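Local coordinates for protein uncharacterized N-acetyltransferase D2E76_00625 (PDB 6YCA) that binds acetyl coenzyme A and, as a GCN5-related N-acetyltransferase of the Eis family, probably transfers its acetyl group to amines, yet cannot modify aminoglycosides, at residues D80-W85 against A98-G103; E130-L135 against T308-V313; T172-L177 against T225-Y230. One frame throughout, in Å; residues are numbered along the deposited sequence.

Contact 1. Residues D80-W85 against A98-G103; sequences DSYTSW and AVTHIG. With ACO (acetyl coenzyme *a), chain G.
Asp80 holds CG anti to its backbone N (chi1 -169°), and His101 holds CG beside its own N, so the carboxylate and the imidazole run alongside each other in the same direction. Their planes are 14° apart. His101 ND1 gives OD2 of Asp80 a weak, bent hydrogen bond of 3.2 Å. The Tyr82 side chain crosses that of His101 at about a right angle, and its OH lies 3.3 Å from CE1 of His101, at the imidazole edge. That OH is hydrogen-bonded to Leu60 O. The methyl of Thr100 serves both rings. CG2 of Thr100 sits over the centre of the His101 ring, 3.6 Å above its plane, and also touches the Tyr82 edge at CE1. The other branch, OG1, anti to the backbone N, bonds to O of the C-terminal Phe415. The backbones pair through Asp80 N to Thr100 O and Thr100 N to Asp80 O, both 2.8 Å. At His101 the chain turns left-handed (phi 64°), consistent with the bulge known in this strand of GNAT proteins. Beyond it, Ile102 O takes a weak hydrogen bond from N4P of acetyl coenzyme A at 3.1 Å, and Thr100 CA lies 3.8 Å from the acetyl CH3. Strands 75-87 and 93-104 form an antiparallel hairpin. Val99 and Ser81 face helix 113-127, and strand 132-135 flanks strand 93-104.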
loop_
_atom_site.group_PDB
_atom_site.type_symbol
_atom_site.label_atom_id
_atom_site.label_comp_id
_atom_site.label_asym_id
_atom_site.label_seq_id
_atom_site.Cartn_x
_atom_site.Cartn_y
_atom_site.Cartn_z
ATOM N N ASP A 80 9.372 25.112 30.664
ATOM C CA ASP A 80 8.578 26.332 30.695
ATOM C C ASP A 80 7.131 25.998 31.035
ATOM O O ASP A 80 6.716 24.836 31.028
ATOM C CB ASP A 80 8.665 27.063 29.344
ATOM C CG ASP A 80 8.076 28.468 29.386
ATOM O OD1 ASP A 80 8.538 29.302 30.185
ATOM O OD2 ASP A 80 7.152 28.743 28.594
ATOM N N SER A 81 6.357 27.038 31.332
ATOM C CA SER A 81 4.938 26.871 31.613
ATOM C C SER A 81 4.226 28.193 31.360
ATOM O O SER A 81 4.853 29.247 31.236
ATOM C CB SER A 81 4.695 26.374 33.040
ATOM O OG SER A 81 5.378 27.187 33.972
ATOM N N TYR A 82 2.901 28.118 31.282
ATOM C CA TYR A 82 2.053 29.279 31.076
ATOM C C TYR A 82 1.016 29.357 32.185
ATOM O O TYR A 82 0.537 28.334 32.682
ATOM C CB TYR A 82 1.333 29.202 29.721
ATOM C CG TYR A 82 2.261 29.357 28.542
ATOM C CD1 TYR A 82 3.034 28.294 28.099
ATOM C CD2 TYR A 82 2.375 30.574 27.877
ATOM C CE1 TYR A 82 3.897 28.433 27.023
ATOM C CE2 TYR A 82 3.233 30.722 26.798
ATOM C CZ TYR A 82 3.989 29.645 26.379
ATOM O OH TYR A 82 4.845 29.774 25.314
ATOM N N THR A 83 0.665 30.583 32.561
ATOM C CA THR A 83 -0.426 30.801 33.502
ATOM C C THR A 83 -1.738 30.466 32.806
ATOM O O THR A 83 -2.096 31.099 31.807
ATOM C CB THR A 83 -0.420 32.264 33.945
ATOM O OG1 THR A 83 0.859 32.590 34.505
ATOM C CG2 THR A 83 -1.502 32.523 34.982
ATOM N N SER A 84 -2.459 29.477 33.327
ATOM C CA SER A 84 -3.640 28.972 32.647
ATOM C C SER A 84 -4.678 28.558 33.683
ATOM O O SER A 84 -4.455 28.661 34.894
ATOM C CB SER A 84 -3.262 27.805 31.727
ATOM O OG SER A 84 -4.409 27.205 31.151
ATOM N N TRP A 85 -5.823 28.085 33.193
ATOM C CA TRP A 85 -6.837 27.467 34.033
ATOM C C TRP A 85 -7.242 26.125 33.433
ATOM O O TRP A 85 -6.948 25.828 32.273
ATOM C CB TRP A 85 -8.071 28.367 34.244
ATOM C CG TRP A 85 -8.665 28.974 32.995
ATOM C CD1 TRP A 85 -8.557 30.271 32.586
ATOM C CD2 TRP A 85 -9.487 28.314 32.016
ATOM N NE1 TRP A 85 -9.247 30.458 31.411
ATOM C CE2 TRP A 85 -9.824 29.273 31.039
ATOM C CE3 TRP A 85 -9.964 27.004 31.869
ATOM C CZ2 TRP A 85 -10.611 28.964 29.927
ATOM C CZ3 TRP A 85 -10.746 26.700 30.764
ATOM C CH2 TRP A 85 -11.062 27.677 29.810
ATOM N N ALA A 98 0.298 25.236 32.485
ATOM C CA ALA A 98 0.459 24.554 31.203
ATOM C C ALA A 98 1.953 24.404 30.924
ATOM O O ALA A 98 2.601 25.301 30.380
ATOM C CB ALA A 98 -0.261 25.324 30.103
ATOM N N VAL A 99 2.502 23.250 31.305
ATOM C CA VAL A 99 3.929 22.981 31.169
ATOM C C VAL A 99 4.245 22.613 29.728
ATOM O O VAL A 99 3.503 21.862 29.082
ATOM C CB VAL A 99 4.356 21.867 32.138
ATOM C CG1 VAL A 99 5.813 21.509 31.932
ATOM C CG2 VAL A 99 4.113 22.304 33.573
ATOM N N THR A 100 5.354 23.142 29.221
ATOM C CA THR A 100 5.798 22.857 27.862
ATOM C C THR A 100 7.269 23.245 27.755
ATOM O O THR A 100 7.898 23.644 28.739
ATOM C CB THR A 100 4.926 23.588 26.833
ATOM O OG1 THR A 100 5.304 23.188 25.510
ATOM C CG2 THR A 100 5.101 25.092 26.970
ATOM N N HIS A 101 7.818 23.109 26.546
ATOM C CA HIS A 101 9.198 23.486 26.240
ATOM C C HIS A 101 10.231 22.667 27.013
ATOM O O HIS A 101 11.376 23.103 27.174
ATOM C CB HIS A 101 9.436 24.988 26.413
ATOM C CG HIS A 101 8.495 25.836 25.620
ATOM N ND1 HIS A 101 8.106 27.096 26.023
ATOM C CD2 HIS A 101 7.861 25.602 24.448
ATOM C CE1 HIS A 101 7.273 27.601 25.131
ATOM N NE2 HIS A 101 7.110 26.716 24.164
ATOM N N ILE A 102 9.854 21.493 27.511
ATOM C CA ILE A 102 10.781 20.646 28.254
ATOM C C ILE A 102 11.716 19.961 27.269
ATOM O O ILE A 102 11.267 19.377 26.276
ATOM C CB ILE A 102 10.016 19.608 29.088
ATOM C CG1 ILE A 102 9.242 20.278 30.223
ATOM C CG2 ILE A 102 10.975 18.575 29.645
ATOM C CD1 ILE A 102 8.596 19.296 31.167
ATOM N N GLY A 103 13.017 20.020 27.540
ATOM C CA GLY A 103 13.989 19.374 26.678
ATOM C C GLY A 103 15.422 19.546 27.141
ATOM O O GLY A 103 15.770 20.570 27.737
HETATM N N1A ACO G . 12.778 7.486 27.566
HETATM C C2A ACO G . 12.880 6.650 28.608
HETATM N N3A ACO G . 13.279 6.944 29.850
HETATM C C4A ACO G . 13.629 8.226 30.127
HETATM C C5A ACO G . 13.563 9.190 29.117
HETATM C C6A ACO G . 13.110 8.781 27.762
HETATM N N6A ACO G . 13.033 9.690 26.760
HETATM N N7A ACO G . 13.956 10.367 29.632
HETATM C C8A ACO G . 14.254 10.145 30.931
HETATM N N9A ACO G . 14.076 8.845 31.226
HETATM C C1B ACO G . 14.285 8.237 32.568
HETATM C C2B ACO G . 15.777 8.111 32.873
HETATM O O2B ACO G . 16.261 6.821 32.501
HETATM C C3B ACO G . 15.724 8.205 34.398
HETATM O O3B ACO G . 15.365 6.929 34.908
HETATM P P3B ACO G . 16.122 6.328 36.194
HETATM O O7A ACO G . 17.600 6.240 35.897
HETATM O O8A ACO G . 15.865 7.229 37.381
HETATM O O9A ACO G . 15.565 4.950 36.462
HETATM C C4B ACO G . 14.567 9.161 34.668
HETATM O O4B ACO G . 13.706 9.106 33.537
HETATM C C5B ACO G . 15.025 10.596 34.907
HETATM O O5B ACO G . 15.879 10.949 33.826
HETATM P P1A ACO G . 16.620 12.363 33.725
HETATM O O1A ACO G . 18.111 12.132 33.786
HETATM O O2A ACO G . 16.147 13.232 34.860
HETATM O O3A ACO G . 16.225 13.054 32.332
HETATM P P2A ACO G . 17.094 13.677 31.131
HETATM O O4A ACO G . 18.085 14.670 31.695
HETATM O O5A ACO G . 17.814 12.566 30.397
HETATM O O6A ACO G . 16.065 14.395 30.123
HETATM C CBP ACO G . 14.293 14.285 28.475
HETATM C CCP ACO G . 14.899 13.673 29.723
HETATM C CDP ACO G . 14.064 15.773 28.686
HETATM C CEP ACO G . 12.973 13.591 28.180
HETATM C CAP ACO G . 15.307 14.049 27.356
HETATM O OAP ACO G . 15.452 12.631 27.193
HETATM C C9P ACO G . 14.913 14.674 26.043
HETATM O O9P ACO G . 15.278 15.808 25.772
HETATM N N8P ACO G . 14.185 13.922 25.220
HETATM C C7P ACO G . 13.749 14.349 23.902
HETATM C C6P ACO G . 12.876 15.598 23.924
HETATM C C5P ACO G . 11.576 15.353 24.650
HETATM O O5P ACO G . 10.999 14.279 24.554
HETATM N N4P ACO G . 11.133 16.358 25.397
HETATM C C3P ACO G . 9.878 16.262 26.106
HETATM C C2P ACO G . 8.803 17.095 25.421
HETATM S S1P ACO G . 7.303 16.958 26.327
HETATM C C ACO G . 6.959 18.581 26.525
HETATM O O ACO G . 7.432 19.384 25.739
HETATM C CH3 ACO G . 6.079 19.023 27.658
#

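Contact 2. Residues E130-L135 against T308-V313; sequences EIVASL and TWLRLV
Strands 132-135 and 308-312 run antiparallel at 157°, with Ala133-Arg311 and Leu135-Trp309 as hydrogen-bonded pairs and Val132-Leu312 and Ser134-Leu310 as non-hydrogen-bonded ones. Ala133 N donates to Arg311 O at 2.9 Å, and Arg311 N answers nearly along the Ala133 C=O axis. On the face of Val132 and Ser134 the packing is aliphatic. Val132 CG1 lies alongside Leu312 CD2 at 3.6 Å. Leu310 has CG anti to its backbone N, which swings CD1 across to Val132 CB, 3.8 Å away. Ser134 CB touches Thr308 CG2, while OG bonds to His96 NE2. On the other face Leu135 has CG between its backbone N and carbonyl carbon (chi1 55°). This brings CD1 obliquely onto Trp309 CB at 3.8 Å. The indole extends off the partner strand, and its NE1 bonds to Asp306 OD2. Arg311 also turns from the partner strand. Its bent chain returns NE to Leu312 O at 3.2 Å, with that oxygen close to the guanidinium plane. A salt bridge to Asp336 and a bond to Phe146 O hold the rest of this buried charge. Strand 299-312, in the second GNAT family region, lies between strands 132-135 and 149-160. Strand 149-160 in turn pairs with strand 277-284 on its other side. This interleaving is consistent with the strand exchange between the tandem GNAT units of Eis proteins.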
loop_
_atom_site.group_PDB
_atom_site.type_symbol
_atom_site.label_atom_id
_atom_site.label_comp_id
_atom_site.label_asym_id
_atom_site.label_seq_id
_atom_site.Cartn_x
_atom_site.Cartn_y
_atom_site.Cartn_z
ATOM N N GLU A 130 -1.012 27.556 42.324
ATOM C CA GLU A 130 -1.670 26.738 41.310
ATOM C C GLU A 130 -1.734 25.289 41.774
ATOM O O GLU A 130 -0.798 24.788 42.403
ATOM C CB GLU A 130 -0.924 26.835 39.980
ATOM C CG GLU A 130 -1.055 28.204 39.328
ATOM C CD GLU A 130 -0.109 28.400 38.162
ATOM O OE1 GLU A 130 0.894 27.660 38.070
ATOM O OE2 GLU A 130 -0.374 29.300 37.335
ATOM N N ILE A 131 -2.849 24.617 41.475
ATOM C CA ILE A 131 -3.106 23.317 42.088
ATOM C C ILE A 131 -2.874 22.140 41.150
ATOM O O ILE A 131 -2.671 21.016 41.633
ATOM C CB ILE A 131 -4.509 23.214 42.719
ATOM C CG1 ILE A 131 -5.569 23.854 41.836
ATOM C CG2 ILE A 131 -4.527 23.966 44.033
ATOM C CD1 ILE A 131 -6.968 23.591 42.349
ATOM N N VAL A 132 -2.922 22.350 39.837
ATOM C CA VAL A 132 -2.665 21.288 38.872
ATOM C C VAL A 132 -1.733 21.809 37.789
ATOM O O VAL A 132 -1.652 23.016 37.534
ATOM C CB VAL A 132 -3.956 20.706 38.246
ATOM C CG1 VAL A 132 -4.847 20.098 39.317
ATOM C CG2 VAL A 132 -4.697 21.760 37.439
ATOM N N ALA A 133 -1.019 20.878 37.158
ATOM C CA ALA A 133 -0.198 21.144 35.988
ATOM C C ALA A 133 -0.452 20.040 34.975
ATOM O O ALA A 133 -0.670 18.883 35.348
ATOM C CB ALA A 133 1.295 21.183 36.341
ATOM N N SER A 134 -0.452 20.403 33.694
ATOM C CA SER A 134 -0.685 19.443 32.625
ATOM C C SER A 134 0.239 19.756 31.458
ATOM O O SER A 134 0.721 20.881 31.308
ATOM C CB SER A 134 -2.143 19.451 32.158
ATOM O OG SER A 134 -2.385 20.513 31.253
ATOM N N LEU A 135 0.477 18.743 30.628
ATOM C CA LEU A 135 1.338 18.893 29.463
ATOM C C LEU A 135 0.884 17.923 28.384
ATOM O O LEU A 135 -0.025 17.119 28.589
ATOM C CB LEU A 135 2.821 18.696 29.816
ATOM C CG LEU A 135 3.261 17.406 30.517
ATOM C CD1 LEU A 135 3.410 16.243 29.541
ATOM C CD2 LEU A 135 4.558 17.630 31.281
ATOM N N THR A 308 -4.200 14.567 27.929
ATOM C CA THR A 308 -3.783 15.342 29.088
ATOM C C THR A 308 -2.967 14.465 30.027
ATOM O O THR A 308 -3.469 13.459 30.543
ATOM C CB THR A 308 -4.999 15.888 29.834
ATOM O OG1 THR A 308 -5.832 16.635 28.941
ATOM C CG2 THR A 308 -4.549 16.790 30.969
ATOM N N TRP A 309 -1.714 14.842 30.249
ATOM C CA TRP A 309 -0.904 14.273 31.320
ATOM C C TRP A 309 -1.034 15.233 32.498
ATOM O O TRP A 309 -0.424 16.304 32.513
ATOM C CB TRP A 309 0.546 14.093 30.882
ATOM C CG TRP A 309 0.735 12.976 29.905
ATOM C CD1 TRP A 309 0.414 12.986 28.584
ATOM C CD2 TRP A 309 1.265 11.672 30.179
ATOM N NE1 TRP A 309 0.723 11.777 28.012
ATOM C CE2 TRP A 309 1.245 10.953 28.972
ATOM C CE3 TRP A 309 1.757 11.046 31.328
ATOM C CZ2 TRP A 309 1.701 9.642 28.876
ATOM C CZ3 TRP A 309 2.208 9.743 31.231
ATOM C CH2 TRP A 309 2.176 9.057 30.014
ATOM N N LEU A 310 -1.861 14.856 33.468
ATOM C CA LEU A 310 -2.226 15.722 34.579
ATOM C C LEU A 310 -1.378 15.405 35.802
ATOM O O LEU A 310 -1.146 14.236 36.124
ATOM C CB LEU A 310 -3.708 15.551 34.920
ATOM C CG LEU A 310 -4.248 16.405 36.063
ATOM C CD1 LEU A 310 -4.047 17.874 35.761
ATOM C CD2 LEU A 310 -5.713 16.107 36.289
ATOM N N ARG A 311 -0.905 16.455 36.471
ATOM C CA ARG A 311 -0.117 16.337 37.696
ATOM C C ARG A 311 -0.782 17.182 38.775
ATOM O O ARG A 311 -0.841 18.409 38.653
ATOM C CB ARG A 311 1.316 16.801 37.450
ATOM C CG ARG A 311 2.126 17.070 38.692
ATOM C CD ARG A 311 2.556 15.803 39.409
ATOM N NE ARG A 311 2.402 15.957 40.852
ATOM C CZ ARG A 311 3.177 15.380 41.765
ATOM N NH1 ARG A 311 4.188 14.609 41.397
ATOM N NH2 ARG A 311 2.944 15.588 43.052
ATOM N N LEU A 312 -1.287 16.530 39.821
ATOM C CA LEU A 312 -1.917 17.228 40.939
ATOM C C LEU A 312 -0.834 17.831 41.830
ATOM O O LEU A 312 -0.074 17.102 42.480
ATOM C CB LEU A 312 -2.806 16.268 41.722
ATOM C CG LEU A 312 -3.956 15.625 40.942
ATOM C CD1 LEU A 312 -4.728 14.651 41.811
ATOM C CD2 LEU A 312 -4.889 16.684 40.388
ATOM N N VAL A 313 -0.769 19.164 41.867
ATOM C CA VAL A 313 0.247 19.855 42.658
ATOM C C VAL A 313 -0.201 20.019 44.107
ATOM O O VAL A 313 0.572 19.772 45.040
ATOM C CB VAL A 313 0.609 21.202 42.004
ATOM C CG1 VAL A 313 1.711 21.902 42.787
ATOM C CG2 VAL A 313 1.028 20.991 40.552
#

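Contact 3. Residues T172-L177 against T225-Y230; sequences TGAIAL and THPDGY
A short edge strand, 176-177, is added here to the hairpin of strands 222-226 and 229-235. The hairpin is closed by a type I turn from His226 to Gly229. Ala176 and Thr225 form the antiparallel hydrogen-bonded pair that joins the two segments. Thr225 N lies nearly along the C=O axis of Ala176, 3.0 Å from Ala176 O. In return Ala176 N donates to Thr225 O at 3.1 Å. Thr225 has OG1 anti to its backbone N (chi1 -172°), which puts the methyl in the crowded position and carries CG2 to 3.6 Å from Ala176 CB. Ahead of the strand, a type I turn from Thr172 to Ile175 presents Ala174 to the hairpin end. Its CB rests on Pro227 CD at 3.7 Å and grazes the His226 ring near CD2. Ile175 CD1 reaches back to Thr225 O at 3.5 Å and lies at the edge of the same imidazole. His226 has CG anti to its backbone N (chi1 -176°). Pro227 CD covers one face of its ring, offset toward the rim, at 3.2 Å above the plane. ND1 of His226 accepts the backbone N-H of Asp228 at 2.9 Å, close to the ring plane. This helps to hold the ring rotation and suggests that any proton of a neutral ring sits on NE2. Helix 259-270 packs on Ile175 and His226, and Leu177 touches Arg44 of a second subunit. His226 and Gly229 exchange both backbone hydrogen bonds, His226 N to Gly229 O and Gly229 N to His226 O. With Pro227 and Asp228 as the turn residues, this is a two-residue beta hairpin, paired at one side with an edge strand.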
loop_
_atom_site.group_PDB
_atom_site.type_symbol
_atom_site.label_atom_id
_atom_site.label_comp_id
_atom_site.label_asym_id
_atom_site.label_seq_id
_atom_site.Cartn_x
_atom_site.Cartn_y
_atom_site.Cartn_z
ATOM N N THR A 172 -30.223 24.324 11.003
ATOM C CA THR A 172 -28.971 24.960 10.580
ATOM C C THR A 172 -29.221 26.348 10.010
ATOM O O THR A 172 -28.337 26.883 9.334
ATOM C CB THR A 172 -28.274 24.155 9.472
ATOM O OG1 THR A 172 -29.255 23.536 8.633
ATOM C CG2 THR A 172 -27.299 23.110 10.025
ATOM N N GLY A 173 -30.391 26.943 10.255
ATOM C CA GLY A 173 -30.650 28.284 9.773
ATOM C C GLY A 173 -29.777 29.310 10.455
ATOM O O GLY A 173 -29.417 30.322 9.847
ATOM N N ALA A 174 -29.412 29.061 11.715
ATOM C CA ALA A 174 -28.541 29.966 12.456
ATOM C C ALA A 174 -27.075 29.835 12.063
ATOM O O ALA A 174 -26.236 30.553 12.619
ATOM C CB ALA A 174 -28.698 29.748 13.962
ATOM N N ILE A 175 -26.750 28.936 11.135
ATOM C CA ILE A 175 -25.381 28.792 10.664
ATOM C C ILE A 175 -25.040 29.966 9.758
ATOM O O ILE A 175 -25.840 30.365 8.900
ATOM C CB ILE A 175 -25.222 27.444 9.937
ATOM C CG1 ILE A 175 -25.217 26.296 10.945
ATOM C CG2 ILE A 175 -23.971 27.415 9.089
ATOM C CD1 ILE A 175 -24.070 26.356 11.921
ATOM N N ALA A 176 -23.851 30.535 9.949
ATOM C CA ALA A 176 -23.393 31.661 9.148
ATOM C C ALA A 176 -21.969 31.400 8.681
ATOM O O ALA A 176 -21.115 31.000 9.477
ATOM C CB ALA A 176 -23.456 32.961 9.953
ATOM N N LEU A 177 -21.713 31.625 7.395
ATOM C CA LEU A 177 -20.365 31.483 6.866
ATOM C C LEU A 177 -19.599 32.755 7.184
ATOM O O LEU A 177 -20.068 33.858 6.890
ATOM C CB LEU A 177 -20.418 31.273 5.355
ATOM C CG LEU A 177 -21.390 30.198 4.874
ATOM C CD1 LEU A 177 -21.372 30.092 3.357
ATOM C CD2 LEU A 177 -21.088 28.856 5.515
ATOM N N THR A 225 -19.826 29.636 11.757
ATOM C CA THR A 225 -20.199 30.037 13.097
ATOM C C THR A 225 -21.647 29.671 13.390
ATOM O O THR A 225 -22.466 29.471 12.487
ATOM C CB THR A 225 -19.990 31.550 13.279
ATOM O OG1 THR A 225 -20.173 31.899 14.653
ATOM C CG2 THR A 225 -20.980 32.323 12.442
ATOM N N HIS A 226 -21.941 29.588 14.682
ATOM C CA HIS A 226 -23.254 29.438 15.282
ATOM C C HIS A 226 -23.332 30.430 16.432
ATOM O O HIS A 226 -22.292 30.855 16.946
ATOM C CB HIS A 226 -23.423 28.014 15.834
ATOM C CG HIS A 226 -24.788 27.735 16.388
ATOM N ND1 HIS A 226 -25.125 27.994 17.699
ATOM C CD2 HIS A 226 -25.900 27.224 15.810
ATOM C CE1 HIS A 226 -26.385 27.660 17.904
ATOM N NE2 HIS A 226 -26.877 27.184 16.776
ATOM N N PRO A 227 -24.537 30.870 16.821
ATOM C CA PRO A 227 -24.638 31.760 17.987
ATOM C C PRO A 227 -23.935 31.239 19.237
ATOM O O PRO A 227 -23.553 32.033 20.101
ATOM C CB PRO A 227 -26.150 31.883 18.195
ATOM C CG PRO A 227 -26.702 31.788 16.818
ATOM C CD PRO A 227 -25.804 30.824 16.065
ATOM N N ASP A 228 -23.727 29.924 19.341
ATOM C CA ASP A 228 -23.105 29.339 20.523
ATOM C C ASP A 228 -21.929 28.430 20.177
ATOM O O ASP A 228 -21.643 27.478 20.909
ATOM C CB ASP A 228 -24.130 28.602 21.384
ATOM C CG ASP A 228 -25.164 29.536 21.990
ATOM O OD1 ASP A 228 -24.775 30.604 22.496
ATOM O OD2 ASP A 228 -26.367 29.203 21.964
ATOM N N GLY A 229 -21.224 28.710 19.088
ATOM C CA GLY A 229 -20.047 27.931 18.751
ATOM C C GLY A 229 -19.586 28.210 17.337
ATOM O O GLY A 229 -20.168 29.024 16.616
ATOM N N TYR A 230 -18.527 27.501 16.944
ATOM C CA TYR A 230 -17.970 27.637 15.603
ATOM C C TYR A 230 -17.290 26.335 15.191
ATOM O O TYR A 230 -17.124 25.412 15.994
ATOM C CB TYR A 230 -16.988 28.820 15.500
ATOM C CG TYR A 230 -15.691 28.635 16.262
ATOM C CD1 TYR A 230 -14.624 27.948 15.699
ATOM C CD2 TYR A 230 -15.521 29.172 17.533
ATOM C CE1 TYR A 230 -13.435 27.776 16.386
ATOM C CE2 TYR A 230 -14.329 29.011 18.229
ATOM C CZ TYR A 230 -13.289 28.312 17.649
ATOM O OH TYR A 230 -12.097 28.141 18.323
#

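Contacts 1 and 2 are neighbours, with centres 10 Å apart. Strands 93-104 and 132-135 lie side by side and link them: Val99 N probably hydrogen-bonds to Ser134 O at 3.0 Å, and Val99 CG2 packs on Ala133 CB. Both reach the acetyl coenzyme A pocket. Contact 1 lends it residues from Thr100 to Gly103, and contact 2 adds Leu135, whose side chain is about 4 Å from the cofactor. Contact 3 is remote, its centre about 33 Å from that of contact 1 and 34 Å from that of contact 2. Along the chain it is nested inside the loop that contact 2 closes, near the surface and toward a second subunit.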